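Local coordinates for protein adenosine deaminase 1 (Arthrobacter aurescens, PDB 3RYS) that probably catalyses the zinc-dependent hydrolytic deamination of adenine to hypoxanthine, a step in purine salvage and nitrogen catabolism, at residues R196-G201 with L216-I221; I168-A173 with R184-A189; F32-R37 with E76-D81; A68-L73 with Q105-R110. All coordinates share one frame; numbering follows the deposited sequence.

Contact 1. Residues R196-G201 with L216-I221. With ZN (zinc ion), chain C; ADE (adenine), chain D.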
loop_
_atom_site.group_PDB
_atom_site.type_symbol
_atom_site.label_atom_id
_atom_site.label_comp_id
_atom_site.label_asym_id
_atom_site.label_seq_id
_atom_site.Cartn_x
_atom_site.Cartn_y
_atom_site.Cartn_z
ATOM N N ARG A 196 -1.625 -12.827 -5.080
ATOM C CA ARG A 196 -0.361 -12.679 -4.366
ATOM C C ARG A 196 0.392 -11.399 -4.692
ATOM O O ARG A 196 0.602 -11.070 -5.857
ATOM C CB ARG A 196 0.539 -13.876 -4.657
ATOM C CG ARG A 196 0.074 -15.164 -4.026
ATOM C CD ARG A 196 0.163 -16.288 -5.032
ATOM N NE ARG A 196 -0.959 -16.224 -5.962
ATOM C CZ ARG A 196 -0.864 -16.464 -7.265
ATOM N NH1 ARG A 196 0.308 -16.777 -7.801
ATOM N NH2 ARG A 196 -1.943 -16.378 -8.031
ATOM N N ILE A 197 0.795 -10.681 -3.648
ATOM C CA ILE A 197 1.726 -9.568 -3.789
ATOM C C ILE A 197 2.759 -9.627 -2.666
ATOM O O ILE A 197 2.562 -10.319 -1.669
ATOM C CB ILE A 197 1.015 -8.210 -3.755
ATOM C CG1 ILE A 197 0.373 -7.986 -2.386
ATOM C CG2 ILE A 197 -0.020 -8.123 -4.856
ATOM C CD1 ILE A 197 -0.264 -6.623 -2.227
ATOM N N ALA A 198 3.863 -8.906 -2.830
ATOM C CA ALA A 198 4.902 -8.896 -1.811
ATOM C C ALA A 198 5.794 -7.670 -1.919
ATOM O O ALA A 198 6.120 -7.220 -3.017
ATOM C CB ALA A 198 5.740 -10.168 -1.895
ATOM N N HIS A 199 6.182 -7.131 -0.767
ATOM C CA HIS A 199 7.172 -6.064 -0.715
ATOM C C HIS A 199 8.532 -6.606 -1.123
ATOM O O HIS A 199 8.985 -7.625 -0.600
ATOM C CB HIS A 199 7.251 -5.473 0.689
ATOM C CG HIS A 199 6.139 -4.525 1.005
ATOM N ND1 HIS A 199 4.811 -4.863 0.861
ATOM C CD2 HIS A 199 6.158 -3.250 1.458
ATOM C CE1 HIS A 199 4.058 -3.837 1.212
ATOM N NE2 HIS A 199 4.850 -2.846 1.582
ATOM N N ALA A 200 9.176 -5.927 -2.065
ATOM C CA ALA A 200 10.500 -6.334 -2.524
ATOM C C ALA A 200 11.266 -5.167 -3.141
ATOM O O ALA A 200 10.721 -4.395 -3.927
ATOM C CB ALA A 200 10.392 -7.489 -3.518
ATOM N N GLY A 201 12.536 -5.042 -2.777
ATOM C CA GLY A 201 13.393 -4.042 -3.380
ATOM C C GLY A 201 13.230 -2.656 -2.787
ATOM O O GLY A 201 13.602 -1.660 -3.406
ATOM N N LEU A 216 7.837 -17.165 -4.732
ATOM C CA LEU A 216 6.534 -16.811 -4.169
ATOM C C LEU A 216 5.451 -16.621 -5.230
ATOM O O LEU A 216 4.266 -16.568 -4.911
ATOM C CB LEU A 216 6.643 -15.549 -3.309
ATOM C CG LEU A 216 7.545 -15.600 -2.073
ATOM C CD1 LEU A 216 7.421 -14.308 -1.282
ATOM C CD2 LEU A 216 7.202 -16.797 -1.197
ATOM N N HIS A 217 5.864 -16.504 -6.488
ATOM C CA HIS A 217 4.935 -16.347 -7.604
ATOM C C HIS A 217 3.967 -15.174 -7.443
ATOM O O HIS A 217 2.800 -15.271 -7.827
ATOM C CB HIS A 217 4.157 -17.648 -7.839
ATOM C CG HIS A 217 5.032 -18.820 -8.157
ATOM N ND1 HIS A 217 5.709 -18.942 -9.353
ATOM C CD2 HIS A 217 5.347 -19.922 -7.434
ATOM C CE1 HIS A 217 6.399 -20.068 -9.354
ATOM N NE2 HIS A 217 6.197 -20.681 -8.202
ATOM N N VAL A 218 4.448 -14.064 -6.893
ATOM C CA VAL A 218 3.590 -12.891 -6.708
ATOM C C VAL A 218 3.136 -12.315 -8.046
ATOM O O VAL A 218 3.759 -12.551 -9.078
ATOM C CB VAL A 218 4.274 -11.782 -5.887
ATOM C CG1 VAL A 218 4.646 -12.294 -4.512
ATOM C CG2 VAL A 218 5.498 -11.246 -6.623
ATOM N N GLU A 219 2.052 -11.549 -8.013
ATOM C CA GLU A 219 1.466 -10.995 -9.227
ATOM C C GLU A 219 1.832 -9.533 -9.432
ATOM O O GLU A 219 1.663 -8.991 -10.524
ATOM C CB GLU A 219 -0.043 -11.162 -9.195
ATOM C CG GLU A 219 -0.448 -12.479 -8.596
ATOM C CD GLU A 219 -1.828 -12.883 -9.014
ATOM O OE1 GLU A 219 -2.672 -13.097 -8.119
ATOM O OE2 GLU A 219 -2.069 -12.971 -10.237
ATOM N N ARG A 220 2.318 -8.894 -8.376
ATOM C CA ARG A 220 2.947 -7.586 -8.521
ATOM C C ARG A 220 3.919 -7.284 -7.384
ATOM O O ARG A 220 3.751 -7.765 -6.267
ATOM C CB ARG A 220 1.920 -6.457 -8.719
ATOM C CG ARG A 220 0.711 -6.479 -7.803
ATOM C CD ARG A 220 -0.189 -5.262 -8.055
ATOM N NE ARG A 220 -0.969 -4.926 -6.869
ATOM C CZ ARG A 220 -2.287 -5.055 -6.771
ATOM N NH1 ARG A 220 -2.999 -5.486 -7.799
ATOM N NH2 ARG A 220 -2.898 -4.729 -5.644
ATOM N N ILE A 221 4.953 -6.511 -7.696
ATOM C CA ILE A 221 5.995 -6.193 -6.733
ATOM C C ILE A 221 5.699 -4.864 -6.051
ATOM O O ILE A 221 5.345 -3.878 -6.705
ATOM C CB ILE A 221 7.382 -6.119 -7.404
ATOM C CG1 ILE A 221 7.819 -7.503 -7.894
ATOM C CG2 ILE A 221 8.411 -5.548 -6.443
ATOM C CD1 ILE A 221 8.197 -8.452 -6.785
HETATM ZN ZN ZN C . 4.445 -0.644 1.982
HETATM N N9 ADE D . 4.736 -1.952 6.649
HETATM C C8 ADE D . 3.936 -0.880 6.355
HETATM N N7 ADE D . 4.363 -0.146 5.349
HETATM C C5 ADE D . 5.531 -0.786 4.958
HETATM C C6 ADE D . 6.470 -0.508 3.941
HETATM N N6 ADE D . 6.358 0.535 3.110
HETATM N N1 ADE D . 7.525 -1.343 3.815
HETATM C C2 ADE D . 7.630 -2.384 4.654
HETATM N N3 ADE D . 6.814 -2.751 5.647
HETATM C C4 ADE D . 5.777 -1.900 5.747
#

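Contact 2. Residues I168-A173 with R184-A189. With ADE (adenine), chain D.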
loop_
_atom_site.group_PDB
_atom_site.type_symbol
_atom_site.label_atom_id
_atom_site.label_comp_id
_atom_site.label_asym_id
_atom_site.label_seq_id
_atom_site.Cartn_x
_atom_site.Cartn_y
_atom_site.Cartn_z
ATOM N N ILE A 168 -3.023 -12.029 -0.669
ATOM C CA ILE A 168 -2.098 -12.062 0.449
ATOM C C ILE A 168 -0.893 -11.190 0.144
ATOM O O ILE A 168 -0.489 -11.063 -1.013
ATOM C CB ILE A 168 -1.653 -13.506 0.729
ATOM C CG1 ILE A 168 -2.789 -14.270 1.401
ATOM C CG2 ILE A 168 -0.410 -13.544 1.585
ATOM C CD1 ILE A 168 -2.351 -15.574 2.022
ATOM N N GLY A 169 -0.335 -10.575 1.181
ATOM C CA GLY A 169 0.786 -9.670 1.018
ATOM C C GLY A 169 1.919 -10.010 1.958
ATOM O O GLY A 169 1.806 -10.914 2.780
ATOM N N LEU A 170 3.016 -9.272 1.843
ATOM C CA LEU A 170 4.201 -9.540 2.640
ATOM C C LEU A 170 4.933 -8.226 2.901
ATOM O O LEU A 170 5.438 -7.598 1.977
ATOM C CB LEU A 170 5.100 -10.538 1.897
ATOM C CG LEU A 170 6.180 -11.367 2.607
ATOM C CD1 LEU A 170 7.497 -10.618 2.667
ATOM C CD2 LEU A 170 5.742 -11.824 3.998
ATOM N N ASP A 171 4.976 -7.801 4.160
ATOM C CA ASP A 171 5.648 -6.554 4.502
ATOM C C ASP A 171 6.442 -6.643 5.808
ATOM O O ASP A 171 6.843 -7.732 6.221
ATOM C CB ASP A 171 4.654 -5.381 4.531
ATOM C CG ASP A 171 3.545 -5.570 5.551
ATOM O OD1 ASP A 171 3.582 -6.561 6.307
ATOM O OD2 ASP A 171 2.633 -4.717 5.600
ATOM N N SER A 172 6.656 -5.491 6.443
ATOM C CA SER A 172 7.522 -5.368 7.616
ATOM C C SER A 172 9.012 -5.414 7.232
ATOM O O SER A 172 9.353 -5.349 6.046
ATOM C CB SER A 172 7.184 -6.423 8.670
ATOM O OG SER A 172 7.718 -6.053 9.927
ATOM N N ALA A 173 9.888 -5.525 8.231
ATOM C CA ALA A 173 11.339 -5.416 8.023
ATOM C C ALA A 173 11.889 -6.357 6.943
ATOM O O ALA A 173 11.939 -7.570 7.131
ATOM C CB ALA A 173 12.078 -5.622 9.341
ATOM N N ARG A 184 6.120 -21.680 1.568
ATOM C CA ARG A 184 4.989 -22.514 1.968
ATOM C C ARG A 184 3.720 -21.674 2.041
ATOM O O ARG A 184 2.701 -21.998 1.423
ATOM C CB ARG A 184 5.250 -23.166 3.333
ATOM C CG ARG A 184 6.111 -24.434 3.315
ATOM C CD ARG A 184 7.496 -24.198 2.716
ATOM N NE ARG A 184 8.210 -23.090 3.350
ATOM C CZ ARG A 184 9.504 -22.841 3.169
ATOM N NH1 ARG A 184 10.226 -23.627 2.379
ATOM N NH2 ARG A 184 10.079 -21.814 3.783
ATOM N N LEU A 185 3.796 -20.592 2.811
ATOM C CA LEU A 185 2.694 -19.650 2.953
ATOM C C LEU A 185 2.053 -19.292 1.611
ATOM O O LEU A 185 0.833 -19.336 1.473
ATOM C CB LEU A 185 3.178 -18.382 3.659
ATOM C CG LEU A 185 2.204 -17.205 3.715
ATOM C CD1 LEU A 185 1.007 -17.547 4.580
ATOM C CD2 LEU A 185 2.912 -15.964 4.235
ATOM N N TYR A 186 2.871 -18.936 0.626
ATOM C CA TYR A 186 2.341 -18.562 -0.686
ATOM C C TYR A 186 1.809 -19.742 -1.498
ATOM O O TYR A 186 0.870 -19.586 -2.285
ATOM C CB TYR A 186 3.359 -17.741 -1.489
ATOM C CG TYR A 186 3.343 -16.286 -1.100
ATOM C CD1 TYR A 186 2.817 -15.322 -1.953
ATOM C CD2 TYR A 186 3.814 -15.879 0.142
ATOM C CE1 TYR A 186 2.784 -13.985 -1.588
ATOM C CE2 TYR A 186 3.787 -14.551 0.518
ATOM C CZ TYR A 186 3.271 -13.609 -0.349
ATOM O OH TYR A 186 3.244 -12.289 0.027
ATOM N N GLN A 187 2.403 -20.918 -1.309
ATOM C CA GLN A 187 1.849 -22.127 -1.902
ATOM C C GLN A 187 0.465 -22.383 -1.314
ATOM O O GLN A 187 -0.462 -22.769 -2.024
ATOM C CB GLN A 187 2.770 -23.327 -1.680
ATOM C CG GLN A 187 3.851 -23.475 -2.741
ATOM C CD GLN A 187 4.853 -24.576 -2.419
ATOM O OE1 GLN A 187 5.346 -24.681 -1.290
ATOM N NE2 GLN A 187 5.169 -25.396 -3.415
ATOM N N ARG A 188 0.326 -22.147 -0.013
ATOM C CA ARG A 188 -0.969 -22.253 0.653
ATOM C C ARG A 188 -1.994 -21.306 0.038
ATOM O O ARG A 188 -3.091 -21.719 -0.334
ATOM C CB ARG A 188 -0.828 -21.967 2.150
ATOM C CG ARG A 188 -0.921 -23.195 3.046
ATOM C CD ARG A 188 -2.359 -23.430 3.491
ATOM N NE ARG A 188 -3.281 -23.390 2.361
ATOM C CZ ARG A 188 -4.577 -23.675 2.433
ATOM N NH1 ARG A 188 -5.330 -23.610 1.340
ATOM N NH2 ARG A 188 -5.123 -24.027 3.592
ATOM N N ALA A 189 -1.618 -20.036 -0.067
ATOM C CA ALA A 189 -2.491 -19.003 -0.606
ATOM C C ALA A 189 -2.938 -19.296 -2.037
ATOM O O ALA A 189 -4.115 -19.165 -2.360
ATOM C CB ALA A 189 -1.800 -17.650 -0.539
HETATM N N9 ADE D . 4.736 -1.952 6.649
HETATM C C8 ADE D . 3.936 -0.880 6.355
HETATM N N7 ADE D . 4.363 -0.146 5.349
HETATM C C5 ADE D . 5.531 -0.786 4.958
HETATM C C6 ADE D . 6.470 -0.508 3.941
HETATM N N6 ADE D . 6.358 0.535 3.110
HETATM N N1 ADE D . 7.525 -1.343 3.815
HETATM C C2 ADE D . 7.630 -2.384 4.654
HETATM N N3 ADE D . 6.814 -2.751 5.647
HETATM C C4 ADE D . 5.777 -1.900 5.747
#

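Contact 3. Residues F32-R37 with E76-D81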
loop_
_atom_site.group_PDB
_atom_site.type_symbol
_atom_site.label_atom_id
_atom_site.label_comp_id
_atom_site.label_asym_id
_atom_site.label_seq_id
_atom_site.Cartn_x
_atom_site.Cartn_y
_atom_site.Cartn_z
ATOM N N PHE A 32 -5.438 10.107 18.799
ATOM C CA PHE A 32 -5.859 10.690 20.067
ATOM C C PHE A 32 -7.347 10.489 20.361
ATOM O O PHE A 32 -7.745 10.359 21.519
ATOM C CB PHE A 32 -5.496 12.174 20.117
ATOM C CG PHE A 32 -4.121 12.434 20.644
ATOM C CD1 PHE A 32 -3.007 12.119 19.889
ATOM C CD2 PHE A 32 -3.941 12.986 21.902
ATOM C CE1 PHE A 32 -1.734 12.349 20.375
ATOM C CE2 PHE A 32 -2.674 13.221 22.392
ATOM C CZ PHE A 32 -1.569 12.902 21.629
ATOM N N ALA A 33 -8.167 10.466 19.318
ATOM C CA ALA A 33 -9.601 10.273 19.495
ATOM C C ALA A 33 -9.914 8.839 19.925
ATOM O O ALA A 33 -10.732 8.610 20.817
ATOM C CB ALA A 33 -10.347 10.624 18.214
ATOM N N LEU A 34 -9.259 7.876 19.284
ATOM C CA LEU A 34 -9.472 6.470 19.604
ATOM C C LEU A 34 -8.878 6.130 20.964
ATOM O O LEU A 34 -9.444 5.339 21.719
ATOM C CB LEU A 34 -8.892 5.569 18.512
ATOM C CG LEU A 34 -9.567 5.727 17.148
ATOM C CD1 LEU A 34 -8.907 4.844 16.102
ATOM C CD2 LEU A 34 -11.053 5.423 17.251
ATOM N N ALA A 35 -7.738 6.736 21.275
ATOM C CA ALA A 35 -7.147 6.589 22.596
ATOM C C ALA A 35 -8.165 7.017 23.642
ATOM O O ALA A 35 -8.384 6.323 24.635
ATOM C CB ALA A 35 -5.877 7.425 22.711
ATOM N N GLU A 36 -8.800 8.159 23.406
ATOM C CA GLU A 36 -9.762 8.700 24.353
ATOM C C GLU A 36 -10.968 7.785 24.516
ATOM O O GLU A 36 -11.387 7.486 25.635
ATOM C CB GLU A 36 -10.209 10.090 23.917
ATOM C CG GLU A 36 -11.040 10.814 24.955
ATOM C CD GLU A 36 -11.011 12.316 24.764
ATOM O OE1 GLU A 36 -10.140 12.802 24.009
ATOM O OE2 GLU A 36 -11.856 13.008 25.370
ATOM N N ARG A 37 -11.515 7.338 23.390
ATOM C CA ARG A 37 -12.679 6.461 23.385
ATOM C C ARG A 37 -12.397 5.132 24.085
ATOM O O ARG A 37 -13.301 4.508 24.641
ATOM C CB ARG A 37 -13.142 6.211 21.948
ATOM C CG ARG A 37 -14.568 5.699 21.835
ATOM C CD ARG A 37 -15.131 5.941 20.442
ATOM N NE ARG A 37 -14.531 5.061 19.441
ATOM C CZ ARG A 37 -14.784 5.126 18.137
ATOM N NH1 ARG A 37 -15.627 6.038 17.666
ATOM N NH2 ARG A 37 -14.189 4.280 17.307
ATOM N N GLU A 76 -14.080 -3.268 16.928
ATOM C CA GLU A 76 -14.517 -3.326 15.549
ATOM C C GLU A 76 -14.768 -1.912 15.036
ATOM O O GLU A 76 -14.397 -1.572 13.915
ATOM C CB GLU A 76 -15.786 -4.174 15.457
ATOM C CG GLU A 76 -15.938 -4.946 14.164
ATOM C CD GLU A 76 -16.804 -6.186 14.324
ATOM O OE1 GLU A 76 -16.449 -7.060 15.146
ATOM O OE2 GLU A 76 -17.833 -6.290 13.617
ATOM N N GLN A 77 -15.384 -1.084 15.874
ATOM C CA GLN A 77 -15.687 0.296 15.516
ATOM C C GLN A 77 -14.406 1.055 15.183
ATOM O O GLN A 77 -14.369 1.855 14.245
ATOM C CB GLN A 77 -16.450 0.988 16.653
ATOM C CG GLN A 77 -17.026 2.359 16.301
ATOM C CD GLN A 77 -17.923 2.325 15.070
ATOM O OE1 GLN A 77 -18.539 1.301 14.759
ATOM N NE2 GLN A 77 -18.001 3.450 14.361
ATOM N N ASP A 78 -13.353 0.795 15.951
ATOM C CA ASP A 78 -12.056 1.425 15.724
ATOM C C ASP A 78 -11.524 1.163 14.314
ATOM O O ASP A 78 -11.057 2.079 13.636
ATOM C CB ASP A 78 -11.047 0.949 16.769
ATOM C CG ASP A 78 -11.409 1.398 18.171
ATOM O OD1 ASP A 78 -12.094 2.435 18.302
ATOM O OD2 ASP A 78 -11.008 0.719 19.141
ATOM N N PHE A 79 -11.603 -0.091 13.876
ATOM C CA PHE A 79 -11.126 -0.462 12.550
ATOM C C PHE A 79 -11.992 0.142 11.448
ATOM O O PHE A 79 -11.478 0.646 10.450
ATOM C CB PHE A 79 -11.036 -1.985 12.414
ATOM C CG PHE A 79 -9.917 -2.592 13.214
ATOM C CD1 PHE A 79 -8.622 -2.628 12.708
ATOM C CD2 PHE A 79 -10.152 -3.114 14.475
ATOM C CE1 PHE A 79 -7.583 -3.179 13.447
ATOM C CE2 PHE A 79 -9.118 -3.666 15.219
ATOM C CZ PHE A 79 -7.831 -3.700 14.701
ATOM N N THR A 80 -13.306 0.096 11.644
ATOM C CA THR A 80 -14.250 0.692 10.707
ATOM C C THR A 80 -13.982 2.183 10.526
ATOM O O THR A 80 -13.833 2.664 9.405
ATOM C CB THR A 80 -15.698 0.511 11.190
ATOM O OG1 THR A 80 -16.062 -0.872 11.097
ATOM C CG2 THR A 80 -16.648 1.343 10.350
ATOM N N ASP A 81 -13.932 2.905 11.641
ATOM C CA ASP A 81 -13.629 4.330 11.630
ATOM C C ASP A 81 -12.357 4.640 10.844
ATOM O O ASP A 81 -12.336 5.558 10.028
ATOM C CB ASP A 81 -13.501 4.860 13.059
ATOM C CG ASP A 81 -14.845 5.034 13.740
ATOM O OD1 ASP A 81 -15.879 4.942 13.047
ATOM O OD2 ASP A 81 -14.867 5.272 14.966
#

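Contact 4. Residues A68-L73 with Q105-R110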
loop_
_atom_site.group_PDB
_atom_site.type_symbol
_atom_site.label_atom_id
_atom_site.label_comp_id
_atom_site.label_asym_id
_atom_site.label_seq_id
_atom_site.Cartn_x
_atom_site.Cartn_y
_atom_site.Cartn_z
ATOM N N ALA A 68 3.545 0.944 17.143
ATOM C CA ALA A 68 3.200 1.551 18.421
ATOM C C ALA A 68 1.811 2.168 18.359
ATOM O O ALA A 68 1.008 2.017 19.282
ATOM C CB ALA A 68 4.223 2.598 18.802
ATOM N N ASN A 69 1.530 2.857 17.257
ATOM C CA ASN A 69 0.273 3.579 17.109
ATOM C C ASN A 69 -0.950 2.670 17.024
ATOM O O ASN A 69 -2.070 3.093 17.332
ATOM C CB ASN A 69 0.333 4.522 15.908
ATOM C CG ASN A 69 1.165 5.758 16.186
ATOM O OD1 ASN A 69 1.438 6.554 15.287
ATOM N ND2 ASN A 69 1.573 5.927 17.439
ATOM N N MET A 70 -0.732 1.420 16.625
ATOM C CA MET A 70 -1.831 0.475 16.474
ATOM C C MET A 70 -2.510 0.146 17.802
ATOM O O MET A 70 -3.566 -0.486 17.822
ATOM C CB MET A 70 -1.347 -0.816 15.812
ATOM C CG MET A 70 -0.877 -0.647 14.385
ATOM S SD MET A 70 -0.492 -2.239 13.633
ATOM C CE MET A 70 0.323 -1.712 12.134
ATOM N N ALA A 71 -1.903 0.575 18.905
ATOM C CA ALA A 71 -2.402 0.244 20.235
ATOM C C ALA A 71 -3.798 0.804 20.523
ATOM O O ALA A 71 -4.501 0.300 21.400
ATOM C CB ALA A 71 -1.418 0.702 21.299
ATOM N N VAL A 72 -4.196 1.841 19.792
ATOM C CA VAL A 72 -5.507 2.454 20.000
ATOM C C VAL A 72 -6.625 1.691 19.289
ATOM O O VAL A 72 -7.807 1.943 19.529
ATOM C CB VAL A 72 -5.533 3.933 19.553
ATOM C CG1 VAL A 72 -4.490 4.739 20.319
ATOM C CG2 VAL A 72 -5.314 4.042 18.052
ATOM N N LEU A 73 -6.248 0.757 18.421
ATOM C CA LEU A 73 -7.218 -0.041 17.680
ATOM C C LEU A 73 -7.682 -1.253 18.476
ATOM O O LEU A 73 -7.070 -2.311 18.401
ATOM C CB LEU A 73 -6.610 -0.512 16.361
ATOM C CG LEU A 73 -6.185 0.564 15.366
ATOM C CD1 LEU A 73 -5.494 -0.063 14.161
ATOM C CD2 LEU A 73 -7.394 1.389 14.945
ATOM N N GLN A 105 -1.541 -9.867 11.950
ATOM C CA GLN A 105 -0.686 -10.220 13.080
ATOM C C GLN A 105 -0.358 -9.036 13.993
ATOM O O GLN A 105 -0.133 -9.219 15.183
ATOM C CB GLN A 105 0.609 -10.867 12.589
ATOM C CG GLN A 105 0.442 -12.243 11.975
ATOM C CD GLN A 105 1.598 -12.603 11.066
ATOM O OE1 GLN A 105 1.786 -11.985 10.019
ATOM N NE2 GLN A 105 2.379 -13.605 11.456
ATOM N N ALA A 106 -0.323 -7.827 13.439
ATOM C CA ALA A 106 0.004 -6.651 14.235
ATOM C C ALA A 106 -1.112 -6.337 15.222
ATOM O O ALA A 106 -0.951 -5.509 16.116
ATOM C CB ALA A 106 0.277 -5.460 13.344
ATOM N N HIS A 107 -2.246 -7.010 15.059
ATOM C CA HIS A 107 -3.367 -6.825 15.968
ATOM C C HIS A 107 -3.613 -8.060 16.838
ATOM O O HIS A 107 -3.942 -7.939 18.016
ATOM C CB HIS A 107 -4.623 -6.425 15.193
ATOM C CG HIS A 107 -4.378 -5.349 14.184
ATOM N ND1 HIS A 107 -4.448 -5.572 12.825
ATOM C CD2 HIS A 107 -4.026 -4.051 14.335
ATOM C CE1 HIS A 107 -4.165 -4.453 12.183
ATOM N NE2 HIS A 107 -3.903 -3.516 13.077
ATOM N N THR A 108 -3.434 -9.244 16.263
ATOM C CA THR A 108 -3.601 -10.476 17.022
ATOM C C THR A 108 -2.479 -10.627 18.053
ATOM O O THR A 108 -2.654 -11.301 19.073
ATOM C CB THR A 108 -3.658 -11.725 16.105
ATOM O OG1 THR A 108 -2.412 -11.876 15.412
ATOM C CG2 THR A 108 -4.791 -11.600 15.092
ATOM N N SER A 109 -1.334 -9.998 17.777
ATOM C CA SER A 109 -0.195 -10.000 18.696
ATOM C C SER A 109 -0.444 -9.085 19.879
ATOM O O SER A 109 0.362 -9.034 20.809
ATOM C CB SER A 109 1.083 -9.534 17.994
ATOM O OG SER A 109 1.533 -10.497 17.061
ATOM N N ARG A 110 -1.546 -8.345 19.834
ATOM C CA ARG A 110 -1.875 -7.418 20.905
ATOM C C ARG A 110 -3.084 -7.926 21.662
ATOM O O ARG A 110 -3.588 -7.258 22.562
ATOM C CB ARG A 110 -2.154 -6.025 20.346
ATOM C CG ARG A 110 -0.919 -5.299 19.865
ATOM C CD ARG A 110 -1.278 -4.239 18.843
ATOM N NE ARG A 110 -2.437 -3.474 19.272
ATOM C CZ ARG A 110 -3.593 -3.432 18.621
ATOM N NH1 ARG A 110 -3.752 -4.099 17.489
ATOM N NH2 ARG A 110 -4.587 -2.701 19.100
#

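Contact 1. Residues R196-G201 with L216-I221
Val-218 CG1 packs 3.5 Å from Ala-198 CB in the close-packed part of this contact, where parallel strands 195-200 and 220-221 of the TIM barrel, linked through helix 206-214, lie side by side. Ala-200 is small enough to sit under that helix: its CB meets Ile-221 CG2 at 4.0 Å, and Ile-209 touches both residues. On the other face of the sheet, Ile-197 CG2 meets Arg-220 CG and lies over one face of its guanidinium, whose charge is paired with Glu-99.

The partly exposed end is looser and polar. Glu-219 N gives Arg-196 O a nearly straight hydrogen bond (2.6 Å), and Arg-196 N returns one of 3.2 Å to the anti lone pair of Glu-219 OE1. The carboxylate stacks over the Arg-196 guanidinium, so OE1 attracts NH2 by charge alone, while NE is hydrogen-bonded to Leu-194 O; Arg-195 also pairs with Glu-219. His-199 points away, its NE2 binding zinc at 2.3 Å beside His-19, His-21 and Asp-280: the strand packed and charge-paired here carries a metal ligand.

Contact 2. Residues I168-A173 with R184-A189
A first torsion with CG anti to the carbonyl carbon (chi1 -82°) starts the Tyr-186 side chain from the flank of helix 183-191, and the ring then extends to the strand. Ile-168 has its CG1 anti to its own carbonyl carbon (chi1 -74°), which leaves CG2 anti to the backbone N. The two side chains slide past each other in opposite directions, with Ile-168 CG2 4.2 Å from Tyr-186 CZ, while Ile-168 CD1 rests 3.3 Å from Ala-189 CB. An alanine suits this point because its short side chain lets the isoleucine tip come up against the helix.

Strand 168-171 and helix 184-189 run nearly antiparallel, at 161° with axes 10.0 Å apart, as the first two elements of a beta-alpha-beta unit of the TIM barrel that ends in strand 195-200. Tyr-186 reaches deep into this interface. Leu-170 CB lies near the ring plane, 3.2 Å from the phenol oxygen OH, and that buried OH is satisfied by a hydrogen bond to Ile-197 O in the neighbouring strand; Gly-169 O lies nearby but is not hydrogen-bonded to it. Just past the strand's C-terminal end, Ser-172 N donates a bent hydrogen bond of 2.9 Å to adenine N3, and Asp-171 CB lies 3.6 Å from that same N3.

Contact 3. Residues F32-R37 with E76-D81
Segments 32-37 and 76-81 are helices lying nearly antiparallel (166° between their directions), with axes 11.3 Å apart and the CA atoms of Leu-34 and Asp-78 the nearest pair. The contact turns on Arg-37, long enough to span the gap: its CG is anti to the backbone N (chi1 -161°), the chain bends further out, at chi3, and the guanidinium lies between two aspartates one helical turn apart. NH2 gives an almost straight hydrogen bond (172°) to Asp-78 OD1 at 3.0 Å, with guanidinium and carboxylate nearly coplanar. Asp-81 meets the arginine tip to tip, and its OD2 alone accepts from both NH2 (2.6 Å) and NH1 (2.9 Å), all within the guanidinium plane. Gln-77 CG lies 3.6 Å from Arg-37 NH2.

On the more buried side Leu-34 CD2 packs 3.3 Å from Asp-78 OD1, and the leucine also touches Val-72. The other carboxylate oxygen, Asp-78 OD2, accepts from the backbone N of Gln-74 and Thr-75, which steadies the acid that Arg-37 grips. One arginine bridging two acids spaced i and i+3 is a salt-bridge network joining antiparallel surface helices, here well away from the zinc site.

Contact 4. Residues A68-L73 with Q105-R110
Met-70 and Leu-73, on the 3-10 turn and loop that follow helix 59-69, pack against Ala-106, His-107 and Arg-110 around the end of helix 104-108. Met-70 SD lies 3.3 Å from Ala-106 CB, where a methyl group gives the sulfur a small partner. The same sulfur is 4.4 Å from the centroid of the His-107 ring, an oblique sulfur-aromatic contact in which the two side chains cross at about a right angle. Leu-73 CD1 adds to this, 4.0 Å from His-107 NE2, and Phe-79 meets the histidine ring edge-to-face.

In the fold, helix 104-108 directly follows barrel strand 95-102, while helix 59-69 supplies Leu-59, Phe-62, Leu-63 and Tyr-66 to the adenine pocket; the Met-70 side chain is itself about 7 Å from the adenine between nearest atoms. Arg-110 ties the partly exposed edge of the contact to the loop. Its chain bends at chi3 (45°), and NH2 gives Leu-73 O a hydrogen bond of 2.6 Å. That oxygen lies in the guanidinium plane, although the donor stands well above the plane of the carbonyl. Met-70 O sits over a guanidinium face, 2.8 Å from Arg-110 NH2 but not hydrogen-bonded to it. Within its own segment, Arg-110 NH1 makes a weak hydrogen bond to Ala-106 O.

In the fold
Contacts 1 and 2 sit on successive beta-alpha-beta units of the barrel, share the parallel sheet through neighbouring strands 167-171 and 195-200, and have centres 9 Å apart. Both touch the adenine, which places consecutive strand ends around one active site. Contacts 3 and 4 form a second pair, with centres 12 Å apart, in a helical region of the chain; helices 59-69 and 76-92 follow each other, and the segments of the two contacts alternate along the sequence. Both close before contact 2 opens, and contact 1 follows. Contact 3, about 31 Å between centres from contact 1 and on the opposite side of the chain's centre, belongs to the outer helices, while contact 4 lies between it and the substrate.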